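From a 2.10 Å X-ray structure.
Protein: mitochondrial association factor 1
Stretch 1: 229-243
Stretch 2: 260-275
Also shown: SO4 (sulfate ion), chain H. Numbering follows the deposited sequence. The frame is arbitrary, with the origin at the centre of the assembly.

Stretch 1 (229-243) GLHSIGRANAVAVEA
Stretch 2 (260-275) PSDTALRGLMESERKY

The two stretches form a tight helix-helix crossing in which paired glycines bring the backbones together and an arginine-serine-glutamate chain of hydrogen bonds links them. The helices that run through 231-243 and 263-275, each continuing beyond its stretch, are regular α-helices with phi/psi near -64/-41; their N-to-C directions lie 59° apart (signed crossing angle -59°) and their axes approach to 7.5 Å. The register is set by G234 opposite G267, CA to CA 4.3 Å, followed by A238 and L268, CA to CA 4.8 Å. Neither glycine position has room for a side chain: a CB on G267 would fall 2.2 Å from G234 O. A CB on G234 would fall 2.7 Å from T263 CG2.

Toward the N-terminal ends, T263 (chi1 m) points its CB at the first helix and sets CG2 3.1 Å from L230 O and 3.4 Å from G234 CA, while its OG1 donates to S261 OG at 2.5 Å. Past the glycines, A238 CB meets L268 CD2 at 3.8 Å; L268 (m, t) leaves its helix sideways and bends its end inward.

R235 (chi1 to chi3 all m) sits among G267, E270, S271 and K274. Its NH2 donates to S271 OG (2.7 Å, 166°) and lies 2.7 Å from G267 O. S271 (m) is itself lodged among R235, A238, V239 and E242, and S271 OG donates a hydrogen bond to E242 OE2 (2.8 Å; E242 m, t, chi3 81°). E270 (t, t) adds charge attraction alone: R235 NE and E270 OE2 are 3.4 Å apart, but the oxygen lies well out of the guanidinium plane.

Two waters complete the interface. One accepts from N237 ND2 (2.8 Å) and donates to G234 O (3.0 Å) and A264 O (2.5 Å); the other donates to E242 OE1 (3.1 Å) and S271 O (2.7 Å).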

# COMPACT_ATOMS: atom_id res chain seq x y z
N GLY A 229 15.25 14.28 -2.01
CA GLY A 229 15.15 14.67 -0.61
C GLY A 229 13.84 14.21 -0.00
O GLY A 229 12.81 14.17 -0.68
N LEU A 230 13.87 13.86 1.28
CA LEU A 230 12.70 13.31 1.95
C LEU A 230 11.58 14.35 2.06
O LEU A 230 10.41 13.99 2.05
CB LEU A 230 13.07 12.79 3.33
CG LEU A 230 13.63 11.36 3.37
CD1 LEU A 230 14.20 11.04 4.74
CD2 LEU A 230 12.56 10.35 2.99
N HIS A 231 11.95 15.62 2.17
CA HIS A 231 10.95 16.68 2.27
C HIS A 231 10.03 16.69 1.05
O HIS A 231 8.81 16.79 1.19
CB HIS A 231 11.61 18.04 2.44
CG HIS A 231 10.65 19.19 2.35
ND1 HIS A 231 10.37 19.83 1.16
CD2 HIS A 231 9.90 19.80 3.30
CE1 HIS A 231 9.48 20.79 1.38
NE2 HIS A 231 9.18 20.79 2.67
N SER A 232 10.63 16.59 -0.13
CA SER A 232 9.86 16.61 -1.37
C SER A 232 8.92 15.41 -1.46
O SER A 232 7.91 15.45 -2.15
CB SER A 232 10.80 16.62 -2.58
OG SER A 232 11.54 15.42 -2.65
N ILE A 233 9.27 14.33 -0.75
CA ILE A 233 8.47 13.11 -0.76
C ILE A 233 7.30 13.23 0.21
O ILE A 233 6.21 12.72 -0.05
CB ILE A 233 9.33 11.88 -0.41
CG1 ILE A 233 10.39 11.69 -1.50
CG2 ILE A 233 8.46 10.64 -0.26
CD1 ILE A 233 11.27 10.46 -1.34
N GLY A 234 7.53 13.89 1.34
CA GLY A 234 6.47 14.15 2.30
C GLY A 234 5.39 15.02 1.68
O GLY A 234 4.20 14.78 1.88
N ARG A 235 5.81 16.03 0.93
CA ARG A 235 4.88 16.93 0.26
C ARG A 235 4.13 16.22 -0.86
O ARG A 235 2.93 16.43 -1.05
CB ARG A 235 5.63 18.14 -0.31
CG ARG A 235 6.31 19.01 0.74
CD ARG A 235 5.30 19.63 1.70
NE ARG A 235 4.24 20.34 0.98
CZ ARG A 235 2.93 20.09 1.09
NH1 ARG A 235 2.07 20.80 0.38
NH2 ARG A 235 2.48 19.14 1.90
N ALA A 236 4.83 15.37 -1.61
CA ALA A 236 4.22 14.60 -2.68
C ALA A 236 3.14 13.67 -2.12
O ALA A 236 2.06 13.54 -2.68
CB ALA A 236 5.27 13.81 -3.43
N ASN A 237 3.46 13.03 -1.00
CA ASN A 237 2.53 12.14 -0.33
C ASN A 237 1.33 12.90 0.23
O ASN A 237 0.19 12.48 0.06
CB ASN A 237 3.23 11.38 0.80
CG ASN A 237 2.27 10.56 1.63
OD1 ASN A 237 1.80 9.50 1.20
ND2 ASN A 237 1.97 11.03 2.84
N ALA A 238 1.59 14.02 0.89
CA ALA A 238 0.53 14.83 1.48
C ALA A 238 -0.46 15.29 0.42
O ALA A 238 -1.67 15.14 0.58
CB ALA A 238 1.12 16.03 2.21
N VAL A 239 0.05 15.85 -0.67
CA VAL A 239 -0.79 16.34 -1.75
C VAL A 239 -1.54 15.19 -2.43
O VAL A 239 -2.69 15.35 -2.84
CB VAL A 239 0.04 17.12 -2.79
CG1 VAL A 239 -0.78 17.44 -4.03
CG2 VAL A 239 0.57 18.41 -2.18
N ALA A 240 -0.88 14.04 -2.56
CA ALA A 240 -1.51 12.87 -3.16
C ALA A 240 -2.66 12.37 -2.29
O ALA A 240 -3.70 11.95 -2.80
CB ALA A 240 -0.49 11.77 -3.38
N VAL A 241 -2.46 12.41 -0.98
CA VAL A 241 -3.50 11.99 -0.04
C VAL A 241 -4.70 12.94 -0.11
O VAL A 241 -5.85 12.49 -0.10
CB VAL A 241 -2.95 11.94 1.41
CG1 VAL A 241 -4.09 11.86 2.43
CG2 VAL A 241 -2.00 10.76 1.57
N GLU A 242 -4.44 14.24 -0.17
CA GLU A 242 -5.50 15.24 -0.27
C GLU A 242 -6.38 15.00 -1.49
O GLU A 242 -7.61 15.05 -1.40
CB GLU A 242 -4.92 16.65 -0.32
CG GLU A 242 -4.31 17.14 0.99
CD GLU A 242 -3.68 18.52 0.86
OE1 GLU A 242 -4.43 19.52 0.91
OE2 GLU A 242 -2.45 18.60 0.70
N ALA A 243 -5.74 14.73 -2.63
CA ALA A 243 -6.46 14.53 -3.88
C ALA A 243 -7.29 13.26 -3.84
O ALA A 243 -8.41 13.23 -4.35
CB ALA A 243 -5.48 14.49 -5.04
N PRO A 260 12.16 7.30 10.98
CA PRO A 260 12.81 8.24 11.91
C PRO A 260 12.64 9.74 11.62
O PRO A 260 12.65 10.52 12.57
CB PRO A 260 14.29 7.86 11.78
CG PRO A 260 14.26 6.41 11.48
CD PRO A 260 13.07 6.20 10.60
N SER A 261 12.47 10.14 10.36
CA SER A 261 12.38 11.56 10.02
C SER A 261 10.95 12.10 10.12
O SER A 261 10.73 13.30 9.93
CB SER A 261 12.92 11.81 8.61
OG SER A 261 12.04 11.31 7.62
N ASP A 262 9.99 11.22 10.41
CA ASP A 262 8.59 11.61 10.58
C ASP A 262 8.09 12.43 9.39
O ASP A 262 7.26 13.33 9.53
CB ASP A 262 8.42 12.39 11.89
CG ASP A 262 7.54 11.66 12.90
OD1 ASP A 262 6.73 10.80 12.50
OD2 ASP A 262 7.66 11.96 14.11
N THR A 263 8.57 12.09 8.20
CA THR A 263 8.33 12.88 7.00
C THR A 263 6.86 12.85 6.57
O THR A 263 6.34 13.85 6.08
CB THR A 263 9.22 12.39 5.84
OG1 THR A 263 10.58 12.73 6.13
CG2 THR A 263 8.82 13.02 4.52
N ALA A 264 6.20 11.71 6.75
CA ALA A 264 4.78 11.60 6.39
C ALA A 264 3.96 12.60 7.19
O ALA A 264 3.12 13.31 6.64
CB ALA A 264 4.28 10.18 6.63
N LEU A 265 4.22 12.65 8.49
CA LEU A 265 3.56 13.59 9.38
C LEU A 265 3.83 15.04 8.98
O LEU A 265 2.90 15.82 8.80
CB LEU A 265 4.02 13.35 10.82
CG LEU A 265 3.48 14.30 11.90
CD1 LEU A 265 1.97 14.20 12.01
CD2 LEU A 265 4.13 13.99 13.24
N ARG A 266 5.10 15.38 8.82
CA ARG A 266 5.49 16.76 8.51
C ARG A 266 4.90 17.27 7.20
O ARG A 266 4.53 18.43 7.10
CB ARG A 266 7.02 16.88 8.45
CG ARG A 266 7.70 16.98 9.80
CD ARG A 266 8.92 17.87 9.71
NE ARG A 266 9.98 17.45 10.62
CZ ARG A 266 11.12 18.11 10.79
NH1 ARG A 266 11.35 19.23 10.12
NH2 ARG A 266 12.04 17.64 11.63
N GLY A 267 4.84 16.40 6.20
CA GLY A 267 4.31 16.78 4.91
C GLY A 267 2.85 17.17 5.01
O GLY A 267 2.42 18.17 4.43
N LEU A 268 2.08 16.39 5.76
CA LEU A 268 0.65 16.65 5.93
C LEU A 268 0.40 17.83 6.87
O LEU A 268 -0.55 18.58 6.67
CB LEU A 268 -0.05 15.39 6.45
CG LEU A 268 -0.51 14.41 5.37
CD1 LEU A 268 -0.90 13.07 5.98
CD2 LEU A 268 -1.68 14.99 4.57
N MET A 269 1.25 17.98 7.88
CA MET A 269 1.20 19.16 8.75
C MET A 269 1.32 20.42 7.91
O MET A 269 0.63 21.41 8.15
CB MET A 269 2.32 19.12 9.79
CG MET A 269 2.12 18.14 10.94
SD MET A 269 0.84 18.63 12.10
CE MET A 269 -0.50 17.57 11.57
N GLU A 270 2.21 20.38 6.93
CA GLU A 270 2.44 21.51 6.04
C GLU A 270 1.23 21.77 5.16
O GLU A 270 0.87 22.92 4.90
CB GLU A 270 3.69 21.27 5.18
CG GLU A 270 4.08 22.46 4.32
CD GLU A 270 5.51 22.39 3.82
OE1 GLU A 270 6.38 21.87 4.55
OE2 GLU A 270 5.76 22.84 2.68
N SER A 271 0.59 20.69 4.69
CA SER A 271 -0.62 20.81 3.89
C SER A 271 -1.75 21.42 4.70
O SER A 271 -2.51 22.25 4.20
CB SER A 271 -1.04 19.44 3.34
OG SER A 271 -0.20 19.05 2.27
N GLU A 272 -1.86 21.00 5.96
CA GLU A 272 -2.88 21.52 6.87
C GLU A 272 -2.67 23.01 7.10
O GLU A 272 -3.62 23.79 7.06
CB GLU A 272 -2.83 20.76 8.20
CG GLU A 272 -3.84 21.22 9.24
CD GLU A 272 -5.26 20.76 8.94
OE1 GLU A 272 -5.53 20.34 7.80
OE2 GLU A 272 -6.11 20.81 9.86
N ARG A 273 -1.42 23.39 7.34
CA ARG A 273 -1.07 24.79 7.56
C ARG A 273 -1.40 25.62 6.33
O ARG A 273 -1.91 26.73 6.43
CB ARG A 273 0.42 24.91 7.91
CG ARG A 273 0.84 26.24 8.51
CD ARG A 273 0.65 26.27 10.02
NE ARG A 273 1.46 27.31 10.65
CZ ARG A 273 2.74 27.18 10.97
NH1 ARG A 273 3.38 26.04 10.71
NH2 ARG A 273 3.40 28.18 11.54
N LYS A 274 -1.10 25.06 5.16
CA LYS A 274 -1.35 25.75 3.89
C LYS A 274 -2.84 25.91 3.63
O LYS A 274 -3.28 26.91 3.06
CB LYS A 274 -0.68 25.00 2.74
CG LYS A 274 0.30 25.83 1.94
CD LYS A 274 1.34 24.96 1.25
CE LYS A 274 2.51 25.80 0.75
NZ LYS A 274 3.57 24.96 0.13
N TYR A 275 -3.61 24.91 4.04
CA TYR A 275 -5.06 24.93 3.86
C TYR A 275 -5.71 25.93 4.81
O TYR A 275 -6.58 26.70 4.41
CB TYR A 275 -5.64 23.53 4.08
CG TYR A 275 -7.13 23.43 3.87
CD1 TYR A 275 -8.02 23.78 4.88
CD2 TYR A 275 -7.66 22.97 2.68
CE1 TYR A 275 -9.38 23.69 4.70
CE2 TYR A 275 -9.03 22.87 2.48
CZ TYR A 275 -9.88 23.23 3.50
OH TYR A 275 -11.24 23.13 3.32
S SO4 H . 9.08 20.97 7.44
O1 SO4 H . 9.90 21.82 6.58
O2 SO4 H . 9.11 19.60 6.93
O3 SO4 H . 9.60 21.00 8.80
O4 SO4 H . 7.70 21.46 7.44
O HOH W 1 2.87 13.38 4.13
O HOH W 2 -3.11 22.20 1.60